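Side-chain contacts in beta-glucuronidase (uncultured Clostridium sp., PDB 6U7J), which catalyses hydrolysis of beta-D-glucuronides, as a gut microbial beta-glucuronidase of glycosyl hydrolase family 2 linked to the reactivation of estrogens: residues Gly212-Glu217 with Phe280-Ile285; Val249-Ala254 with Tyr263-Asp268; Arg324-Leu329 with Asp353-Val358. All blocks are in the same frame, centred on the assembly; numbering follows the deposited sequence.

Contact 1: residues Gly212-Glu217 with Phe280-Ile285; sequences GMVHYE and FGIRTI
V214 and F280 reach toward each other from opposite directions, the valine coming from strand 211-220 and the phenylalanine from the end of strand 274-280. Both valine methyls rest against the far end of the ring: CG1 lies 3.8 Å from F280 CZ, and CG2 is 3.8 Å from F280 CE2. The approach is oblique; both methyls lie on the same side of the ring plane, and each is about equally near CE2 and CZ. CG1 of V214 is anti to the backbone nitrogen (chi1 179°), and the two methyls fork toward the aromatic. I282 follows two residues after F280 and adds a second, looser contact, its CD1 standing 4.2 Å from V214 CG2. G212 suits this end because it has no side chain: I282 CD1 reaches to 4.8 Å from G212 CA, into the direction a CB would take. Y265 touches both F280 and I282, while V203 and V251 flank V214 on the neighbouring strands. Entirely apolar, the contact joins a three-stranded sheet to the edge strand of a four-stranded one, the packing of an immunoglobulin-like beta sandwich, here the middle domain of a family 2 glycosidase.

Contact 2: residues Val249-Ala254 with Tyr263-Asp268; sequences VLVKDA and YLYKLD
The phenolic oxygen of Y265 reaches across to the turn at A254 and takes a hydrogen bond from the backbone N of Q255, the next residue. With that bond made, the hydroxyl sits close to the chain: Y265 OH lies 3.4 Å from A254 CA and 3.6 Å from A254 C. Alanine suits the place because its side chain is a single methyl, and even this CB is only 4.0 Å from Y265 OH. On the strand before the turn, V251 and Y265 reach toward each other, and V251 CG1 meets the same end of the ring. This CG1 is 3.8 Å from Y265 CE2 and 3.7 Å from Y265 OH, an oblique approach in which one methyl serves both ring carbon and oxygen. A chi1 of -169° swings that branch of V251 away from its own backbone nitrogen and directs it at the ring. Y265 also has an aromatic neighbour in its own segment: the rim of Y263 is turned to one face of its ring, with Y263 CE1 3.5 Å above the plane and off centre. I231 of strand 227-232 also touches the tyrosine. D253, with a positive phi (54°) that aspartate tolerates comparatively well, helps form the turn that brings A254 to the tyrosine. A long aromatic with a polar end thus does two jobs here: its ring packs between the two sheets against apolar side chains, while its buried hydroxyl pairs with a main-chain N-H and ties the chain leaving strand 246-251 to strand 265-271.

Contact 3: residues Arg324-Leu329 with Asp353-Val358; sequences RDCELL and DQKGIV
Two neighbouring helices on the outside of the TIM barrel, 319-332 and 346-355, meet here where the second ends and its chain turns in toward strand 358-362. C326 faces K355, and the touching is done by the lysine's aliphatic chain: C326 CB lies 3.7 Å from K355 CD and equally far from K355 CE, while C326 SG is 4.0 Å from K355 CD. The chain of K355 runs extended as far as CE and then bends (chi4 -51°), turning NZ away from the cysteine. There the ammonium forms a salt bridge with D54 of a second subunit. E327 OE2 is 5.4 Å from K355 NZ, too far for a bond, although its opposite charge may help stabilise the ammonium. Lysine therefore suits this border, with methylenes for the helix and a charge for the subunit interface. G356 follows with positive phi (74°), a conformation easily adopted by glycine, and lets the chain leave the helix. I357 then points back at helix 319-332. Its CD1 stands 4.3 Å from C326 SG and 4.5 Å from L329 CD1, so it meets two side chains one helical turn apart. At C326, CB meets the lysine methylenes while SG also meets I357 CD1, so a short side chain fits between them. Deeper in, L329 and I357 both rest on F337 of strand 336-338, and L329 also reaches F304 of strand 297-305. Helix packed on helix, with apolar residues beneath them covering parallel strands, is the layered construction of a (beta/alpha)8 barrel, the catalytic-domain fold of family 2 glycosidases.

Contacts 1 and 2 share the core of one beta-sandwich domain, and contact 2 is nested within the chain loop that contact 1 closes. Backbone pairs bind them together: G212 N lies 2.7 Å from V251 O, and F280 N 2.8 Å from Y265 O. Both bridge the same two sheets, contact 1 by hydrocarbon alone and contact 2 with a buried hydroxyl added. Contact 3 belongs to the barrel, about 22 Å from contact 1 between centres; its inner part is apolar, but its partly exposed lysine carries a charge paired with another subunit. L264 of contact 2 packs against Q354 of contact 3, so the two domains meet between them.

Contact 1: residues Gly212-Glu217 with Phe280-Ile285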
loop_
_atom_site.group_PDB
_atom_site.type_symbol
_atom_site.label_atom_id
_atom_site.label_comp_id
_atom_site.label_asym_id
_atom_site.label_seq_id
_atom_site.Cartn_x
_atom_site.Cartn_y
_atom_site.Cartn_z
ATOM N N GLY B 212 29.889 -45.556 -11.804
ATOM C CA GLY B 212 28.687 -45.666 -10.998
ATOM C C GLY B 212 28.238 -47.111 -10.871
ATOM O O GLY B 212 28.344 -47.889 -11.820
ATOM N N MET B 213 27.752 -47.464 -9.683
ATOM C CA MET B 213 27.151 -48.770 -9.421
ATOM C C MET B 213 25.661 -48.561 -9.150
ATOM O O MET B 213 25.276 -48.122 -8.061
ATOM C CB MET B 213 27.830 -49.470 -8.243
ATOM C CG MET B 213 29.085 -50.301 -8.570
ATOM S SD MET B 213 29.038 -51.363 -10.048
ATOM C CE MET B 213 27.502 -52.251 -9.824
ATOM N N VAL B 214 24.823 -48.889 -10.129
ATOM C CA VAL B 214 23.378 -48.750 -9.992
ATOM C C VAL B 214 22.816 -50.060 -9.449
ATOM O O VAL B 214 22.798 -51.075 -10.150
ATOM C CB VAL B 214 22.713 -48.376 -11.320
ATOM C CG1 VAL B 214 21.199 -48.265 -11.131
ATOM C CG2 VAL B 214 23.281 -47.084 -11.845
ATOM N N HIS B 215 22.371 -50.036 -8.195
ATOM C CA HIS B 215 21.648 -51.148 -7.592
ATOM C C HIS B 215 20.159 -50.901 -7.780
ATOM O O HIS B 215 19.642 -49.871 -7.330
ATOM C CB HIS B 215 21.957 -51.276 -6.098
ATOM C CG HIS B 215 23.412 -51.409 -5.774
ATOM N ND1 HIS B 215 24.358 -50.496 -6.191
ATOM C CD2 HIS B 215 24.079 -52.340 -5.050
ATOM C CE1 HIS B 215 25.548 -50.867 -5.750
ATOM N NE2 HIS B 215 25.406 -51.980 -5.053
ATOM N N TYR B 216 19.463 -51.833 -8.426
ATOM C CA TYR B 216 18.028 -51.689 -8.618
ATOM C C TYR B 216 17.309 -52.954 -8.182
ATOM O O TYR B 216 17.885 -54.042 -8.152
ATOM C CB TYR B 216 17.676 -51.352 -10.073
ATOM C CG TYR B 216 17.848 -52.484 -11.057
ATOM C CD1 TYR B 216 16.871 -53.465 -11.204
ATOM C CD2 TYR B 216 18.974 -52.555 -11.867
ATOM C CE1 TYR B 216 17.030 -54.501 -12.109
ATOM C CE2 TYR B 216 19.136 -53.580 -12.780
ATOM C CZ TYR B 216 18.163 -54.548 -12.896
ATOM O OH TYR B 216 18.325 -55.569 -13.798
ATOM N N GLU B 217 16.027 -52.790 -7.864
ATOM C CA GLU B 217 15.165 -53.887 -7.441
ATOM C C GLU B 217 13.750 -53.588 -7.915
ATOM O O GLU B 217 13.190 -52.535 -7.584
ATOM C CB GLU B 217 15.207 -54.072 -5.926
ATOM C CG GLU B 217 14.304 -55.178 -5.408
ATOM C CD GLU B 217 14.439 -55.368 -3.905
ATOM O OE1 GLU B 217 13.746 -56.242 -3.338
ATOM O OE2 GLU B 217 15.246 -54.634 -3.291
ATOM N N PHE B 280 16.409 -41.285 -12.694
ATOM C CA PHE B 280 17.116 -41.323 -11.418
ATOM C C PHE B 280 18.463 -40.637 -11.590
ATOM O O PHE B 280 18.901 -40.348 -12.710
ATOM C CB PHE B 280 17.269 -42.757 -10.885
ATOM C CG PHE B 280 18.285 -43.592 -11.628
ATOM C CD1 PHE B 280 17.926 -44.298 -12.771
ATOM C CD2 PHE B 280 19.592 -43.692 -11.164
ATOM C CE1 PHE B 280 18.861 -45.076 -13.458
ATOM C CE2 PHE B 280 20.540 -44.470 -11.853
ATOM C CZ PHE B 280 20.173 -45.162 -13.000
ATOM N N GLY B 281 19.104 -40.351 -10.463
ATOM C CA GLY B 281 20.370 -39.646 -10.472
ATOM C C GLY B 281 21.415 -40.373 -9.658
ATOM O O GLY B 281 21.123 -40.972 -8.624
ATOM N N ILE B 282 22.654 -40.303 -10.132
ATOM C CA ILE B 282 23.782 -40.894 -9.421
ATOM C C ILE B 282 24.488 -39.791 -8.651
ATOM O O ILE B 282 25.021 -38.845 -9.250
ATOM C CB ILE B 282 24.753 -41.606 -10.376
ATOM C CG1 ILE B 282 24.005 -42.652 -11.215
ATOM C CG2 ILE B 282 25.904 -42.225 -9.574
ATOM C CD1 ILE B 282 24.816 -43.214 -12.371
ATOM N N ARG B 283 24.505 -39.921 -7.328
ATOM C CA ARG B 283 25.162 -38.946 -6.471
ATOM C C ARG B 283 25.277 -39.529 -5.078
ATOM O O ARG B 283 24.398 -40.270 -4.631
ATOM C CB ARG B 283 24.389 -37.616 -6.418
ATOM C CG ARG B 283 22.925 -37.742 -5.995
ATOM C CD ARG B 283 22.747 -37.305 -4.565
ATOM N NE ARG B 283 21.396 -37.519 -4.048
ATOM C CZ ARG B 283 21.000 -38.646 -3.460
ATOM N NH1 ARG B 283 21.841 -39.671 -3.348
ATOM N NH2 ARG B 283 19.763 -38.754 -2.995
ATOM N N THR B 284 26.352 -39.167 -4.388
ATOM C CA THR B 284 26.624 -39.678 -3.055
ATOM C C THR B 284 26.441 -38.590 -2.010
ATOM O O THR B 284 26.644 -37.402 -2.279
ATOM C CB THR B 284 28.047 -40.217 -2.951
ATOM O OG1 THR B 284 28.968 -39.115 -3.039
ATOM C CG2 THR B 284 28.322 -41.198 -4.069
ATOM N N ILE B 285 26.103 -39.029 -0.800
ATOM C CA ILE B 285 25.934 -38.167 0.356
ATOM C C ILE B 285 26.781 -38.709 1.484
ATOM O O ILE B 285 26.674 -39.891 1.819
ATOM C CB ILE B 285 24.474 -38.106 0.830
ATOM C CG1 ILE B 285 23.539 -37.702 -0.300
ATOM C CG2 ILE B 285 24.374 -37.196 2.060
ATOM C CD1 ILE B 285 22.087 -37.827 0.097
#

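Contact 2: residues Val249-Ala254 with Tyr263-Asp268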
loop_
_atom_site.group_PDB
_atom_site.type_symbol
_atom_site.label_atom_id
_atom_site.label_comp_id
_atom_site.label_asym_id
_atom_site.label_seq_id
_atom_site.Cartn_x
_atom_site.Cartn_y
_atom_site.Cartn_z
ATOM N N VAL B 249 24.482 -53.105 -11.572
ATOM C CA VAL B 249 25.160 -52.955 -12.854
ATOM C C VAL B 249 25.986 -51.676 -12.873
ATOM O O VAL B 249 25.752 -50.727 -12.115
ATOM C CB VAL B 249 24.186 -52.980 -14.049
ATOM C CG1 VAL B 249 23.332 -54.251 -14.018
ATOM C CG2 VAL B 249 23.319 -51.749 -14.048
ATOM N N LEU B 250 26.946 -51.658 -13.795
ATOM C CA LEU B 250 28.012 -50.670 -13.861
ATOM C C LEU B 250 27.671 -49.566 -14.855
ATOM O O LEU B 250 27.141 -49.827 -15.938
ATOM C CB LEU B 250 29.321 -51.347 -14.283
ATOM C CG LEU B 250 30.664 -50.620 -14.229
ATOM C CD1 LEU B 250 30.835 -49.860 -12.923
ATOM C CD2 LEU B 250 31.794 -51.631 -14.427
ATOM N N VAL B 251 27.987 -48.329 -14.480
ATOM C CA VAL B 251 27.862 -47.172 -15.355
ATOM C C VAL B 251 29.230 -46.505 -15.355
ATOM O O VAL B 251 29.554 -45.734 -14.442
ATOM C CB VAL B 251 26.764 -46.204 -14.896
ATOM C CG1 VAL B 251 26.479 -45.160 -15.969
ATOM C CG2 VAL B 251 25.502 -46.974 -14.553
ATOM N N LYS B 252 30.048 -46.818 -16.352
ATOM C CA LYS B 252 31.407 -46.302 -16.371
ATOM C C LYS B 252 31.400 -44.852 -16.838
ATOM O O LYS B 252 30.593 -44.453 -17.682
ATOM C CB LYS B 252 32.302 -47.161 -17.270
ATOM C CG LYS B 252 32.911 -48.389 -16.564
ATOM C CD LYS B 252 34.444 -48.335 -16.516
ATOM C CE LYS B 252 35.031 -49.409 -15.586
ATOM N NZ LYS B 252 35.434 -50.673 -16.284
ATOM N N ASP B 253 32.303 -44.060 -16.267
ATOM C CA ASP B 253 32.376 -42.628 -16.558
ATOM C C ASP B 253 31.015 -41.963 -16.342
ATOM O O ASP B 253 30.531 -41.187 -17.169
ATOM C CB ASP B 253 32.903 -42.383 -17.977
ATOM C CG ASP B 253 34.310 -42.953 -18.191
ATOM O OD1 ASP B 253 34.612 -43.399 -19.322
ATOM O OD2 ASP B 253 35.114 -42.959 -17.228
ATOM N N ALA B 254 30.399 -42.282 -15.200
ATOM C CA ALA B 254 29.034 -41.857 -14.902
ATOM C C ALA B 254 28.943 -40.343 -14.731
ATOM O O ALA B 254 29.689 -39.752 -13.945
ATOM C CB ALA B 254 28.537 -42.548 -13.632
ATOM N N TYR B 263 22.011 -34.382 -13.751
ATOM C CA TYR B 263 22.022 -35.395 -14.802
ATOM C C TYR B 263 21.111 -36.535 -14.366
ATOM O O TYR B 263 21.176 -36.980 -13.215
ATOM C CB TYR B 263 23.443 -35.914 -15.084
ATOM C CG TYR B 263 23.558 -36.666 -16.393
ATOM C CD1 TYR B 263 23.277 -38.029 -16.464
ATOM C CD2 TYR B 263 23.930 -36.012 -17.561
ATOM C CE1 TYR B 263 23.376 -38.724 -17.666
ATOM C CE2 TYR B 263 24.028 -36.690 -18.762
ATOM C CZ TYR B 263 23.754 -38.048 -18.809
ATOM O OH TYR B 263 23.849 -38.721 -20.003
ATOM N N LEU B 264 20.258 -37.010 -15.267
ATOM C CA LEU B 264 19.320 -38.073 -14.917
ATOM C C LEU B 264 19.435 -39.211 -15.913
ATOM O O LEU B 264 19.176 -39.021 -17.105
ATOM C CB LEU B 264 17.877 -37.559 -14.870
ATOM C CG LEU B 264 17.617 -36.460 -13.835
ATOM C CD1 LEU B 264 16.188 -35.913 -13.956
ATOM C CD2 LEU B 264 17.897 -36.988 -12.431
ATOM N N TYR B 265 19.818 -40.388 -15.425
ATOM C CA TYR B 265 19.670 -41.607 -16.205
ATOM C C TYR B 265 18.221 -42.079 -16.133
ATOM O O TYR B 265 17.422 -41.585 -15.339
ATOM C CB TYR B 265 20.614 -42.699 -15.698
ATOM C CG TYR B 265 22.071 -42.390 -15.934
ATOM C CD1 TYR B 265 22.788 -41.613 -15.029
ATOM C CD2 TYR B 265 22.734 -42.862 -17.069
ATOM C CE1 TYR B 265 24.126 -41.314 -15.244
ATOM C CE2 TYR B 265 24.077 -42.560 -17.292
ATOM C CZ TYR B 265 24.764 -41.789 -16.367
ATOM O OH TYR B 265 26.094 -41.477 -16.557
ATOM N N LYS B 266 17.873 -43.045 -16.976
ATOM C CA LYS B 266 16.541 -43.635 -16.945
ATOM C C LYS B 266 16.665 -45.140 -16.784
ATOM O O LYS B 266 17.390 -45.788 -17.546
ATOM C CB LYS B 266 15.739 -43.290 -18.206
ATOM C CG LYS B 266 15.781 -41.820 -18.602
ATOM C CD LYS B 266 16.312 -41.676 -20.019
ATOM C CE LYS B 266 16.474 -40.223 -20.432
ATOM N NZ LYS B 266 16.796 -39.325 -19.270
ATOM N N LEU B 267 15.987 -45.681 -15.771
ATOM C CA LEU B 267 15.768 -47.121 -15.643
ATOM C C LEU B 267 14.583 -47.478 -16.532
ATOM O O LEU B 267 13.435 -47.185 -16.200
ATOM C CB LEU B 267 15.522 -47.509 -14.189
ATOM C CG LEU B 267 15.735 -48.997 -13.852
ATOM C CD1 LEU B 267 17.164 -49.438 -14.182
ATOM C CD2 LEU B 267 15.406 -49.323 -12.390
ATOM N N ASP B 268 14.865 -48.097 -17.680
ATOM C CA ASP B 268 13.881 -48.370 -18.721
ATOM C C ASP B 268 13.578 -49.863 -18.716
ATOM O O ASP B 268 14.460 -50.679 -19.023
ATOM C CB ASP B 268 14.415 -47.910 -20.075
ATOM C CG ASP B 268 13.353 -47.877 -21.171
ATOM O OD1 ASP B 268 12.144 -47.686 -20.885
ATOM O OD2 ASP B 268 13.756 -48.024 -22.348
#

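Contact 3: residues Arg324-Leu329 with Asp353-Val358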
loop_
_atom_site.group_PDB
_atom_site.type_symbol
_atom_site.label_atom_id
_atom_site.label_comp_id
_atom_site.label_asym_id
_atom_site.label_seq_id
_atom_site.Cartn_x
_atom_site.Cartn_y
_atom_site.Cartn_z
ATOM N N ARG B 324 7.748 -20.261 -11.869
ATOM C CA ARG B 324 8.128 -18.924 -11.428
ATOM C C ARG B 324 8.938 -18.992 -10.144
ATOM O O ARG B 324 9.936 -18.276 -9.997
ATOM C CB ARG B 324 6.864 -18.063 -11.265
ATOM C CG ARG B 324 7.046 -16.761 -10.495
ATOM C CD ARG B 324 7.781 -15.717 -11.330
ATOM N NE ARG B 324 7.893 -14.444 -10.620
ATOM C CZ ARG B 324 8.532 -13.373 -11.083
ATOM N NH1 ARG B 324 9.136 -13.413 -12.261
ATOM N NH2 ARG B 324 8.573 -12.262 -10.360
ATOM N N ASP B 325 8.552 -19.879 -9.214
ATOM C CA ASP B 325 9.300 -20.013 -7.960
ATOM C C ASP B 325 10.725 -20.515 -8.211
ATOM O O ASP B 325 11.683 -20.014 -7.606
ATOM C CB ASP B 325 8.564 -20.947 -6.992
ATOM C CG ASP B 325 7.344 -20.281 -6.320
ATOM O OD1 ASP B 325 6.994 -19.138 -6.688
ATOM O OD2 ASP B 325 6.725 -20.906 -5.421
ATOM N N CYS B 326 10.895 -21.490 -9.115
ATOM C CA CYS B 326 12.244 -21.973 -9.404
ATOM C C CYS B 326 13.068 -20.908 -10.116
ATOM O O CYS B 326 14.289 -20.821 -9.911
ATOM C CB CYS B 326 12.187 -23.232 -10.256
ATOM S SG CYS B 326 11.431 -24.619 -9.400
ATOM N N GLU B 327 12.424 -20.086 -10.952
ATOM C CA GLU B 327 13.109 -18.940 -11.551
ATOM C C GLU B 327 13.589 -17.970 -10.479
ATOM O O GLU B 327 14.670 -17.379 -10.598
ATOM C CB GLU B 327 12.178 -18.223 -12.535
ATOM C CG GLU B 327 11.937 -18.954 -13.857
ATOM C CD GLU B 327 13.121 -18.804 -14.819
ATOM O OE1 GLU B 327 13.790 -17.745 -14.790
ATOM O OE2 GLU B 327 13.386 -19.746 -15.598
ATOM N N LEU B 328 12.794 -17.783 -9.428
ATOM C CA LEU B 328 13.180 -16.838 -8.385
ATOM C C LEU B 328 14.279 -17.423 -7.509
ATOM O O LEU B 328 15.210 -16.709 -7.107
ATOM C CB LEU B 328 11.962 -16.455 -7.546
ATOM C CG LEU B 328 10.860 -15.604 -8.201
ATOM C CD1 LEU B 328 9.673 -15.450 -7.256
ATOM C CD2 LEU B 328 11.384 -14.228 -8.588
ATOM N N LEU B 329 14.180 -18.719 -7.198
ATOM C CA LEU B 329 15.249 -19.407 -6.483
ATOM C C LEU B 329 16.571 -19.259 -7.220
ATOM O O LEU B 329 17.606 -18.962 -6.616
ATOM C CB LEU B 329 14.908 -20.888 -6.315
ATOM C CG LEU B 329 13.825 -21.225 -5.300
ATOM C CD1 LEU B 329 13.481 -22.708 -5.375
ATOM C CD2 LEU B 329 14.247 -20.829 -3.882
ATOM N N ASP B 353 14.477 -32.354 -9.238
ATOM C CA ASP B 353 15.376 -33.322 -9.863
ATOM C C ASP B 353 15.959 -32.765 -11.149
ATOM O O ASP B 353 17.160 -32.897 -11.404
ATOM C CB ASP B 353 14.646 -34.638 -10.166
ATOM C CG ASP B 353 14.586 -35.567 -8.971
ATOM O OD1 ASP B 353 15.306 -35.336 -7.970
ATOM O OD2 ASP B 353 13.799 -36.530 -9.030
ATOM N N GLN B 354 15.118 -32.157 -11.989
ATOM C CA GLN B 354 15.601 -31.702 -13.282
ATOM C C GLN B 354 16.463 -30.453 -13.172
ATOM O O GLN B 354 17.409 -30.301 -13.947
ATOM C CB GLN B 354 14.429 -31.463 -14.221
ATOM C CG GLN B 354 13.888 -32.755 -14.797
ATOM C CD GLN B 354 12.526 -32.589 -15.434
ATOM O OE1 GLN B 354 12.302 -31.682 -16.239
ATOM N NE2 GLN B 354 11.606 -33.478 -15.086
ATOM N N LYS B 355 16.173 -29.561 -12.231
ATOM C CA LYS B 355 16.945 -28.332 -12.120
ATOM C C LYS B 355 18.127 -28.454 -11.171
ATOM O O LYS B 355 18.868 -27.484 -11.006
ATOM C CB LYS B 355 16.045 -27.178 -11.676
ATOM C CG LYS B 355 15.048 -26.749 -12.726
ATOM C CD LYS B 355 14.060 -25.763 -12.127
ATOM C CE LYS B 355 12.953 -25.434 -13.108
ATOM N NZ LYS B 355 13.486 -25.029 -14.433
ATOM N N GLY B 356 18.328 -29.612 -10.550
ATOM C CA GLY B 356 19.465 -29.768 -9.664
ATOM C C GLY B 356 19.337 -29.060 -8.335
ATOM O O GLY B 356 20.353 -28.627 -7.776
ATOM N N ILE B 357 18.119 -28.939 -7.798
ATOM C CA ILE B 357 17.895 -28.263 -6.523
ATOM C C ILE B 357 17.903 -29.299 -5.404
ATOM O O ILE B 357 17.322 -30.379 -5.529
ATOM C CB ILE B 357 16.577 -27.466 -6.549
ATOM C CG1 ILE B 357 16.659 -26.306 -7.559
ATOM C CG2 ILE B 357 16.230 -26.928 -5.158
ATOM C CD1 ILE B 357 15.285 -25.815 -8.066
ATOM N N VAL B 358 18.556 -28.975 -4.309
ATOM C CA VAL B 358 18.687 -29.894 -3.184
ATOM C C VAL B 358 17.523 -29.666 -2.228
ATOM O O VAL B 358 17.153 -28.524 -1.951
ATOM C CB VAL B 358 20.046 -29.694 -2.492
ATOM C CG1 VAL B 358 20.095 -30.422 -1.186
ATOM C CG2 VAL B 358 21.171 -30.163 -3.417
#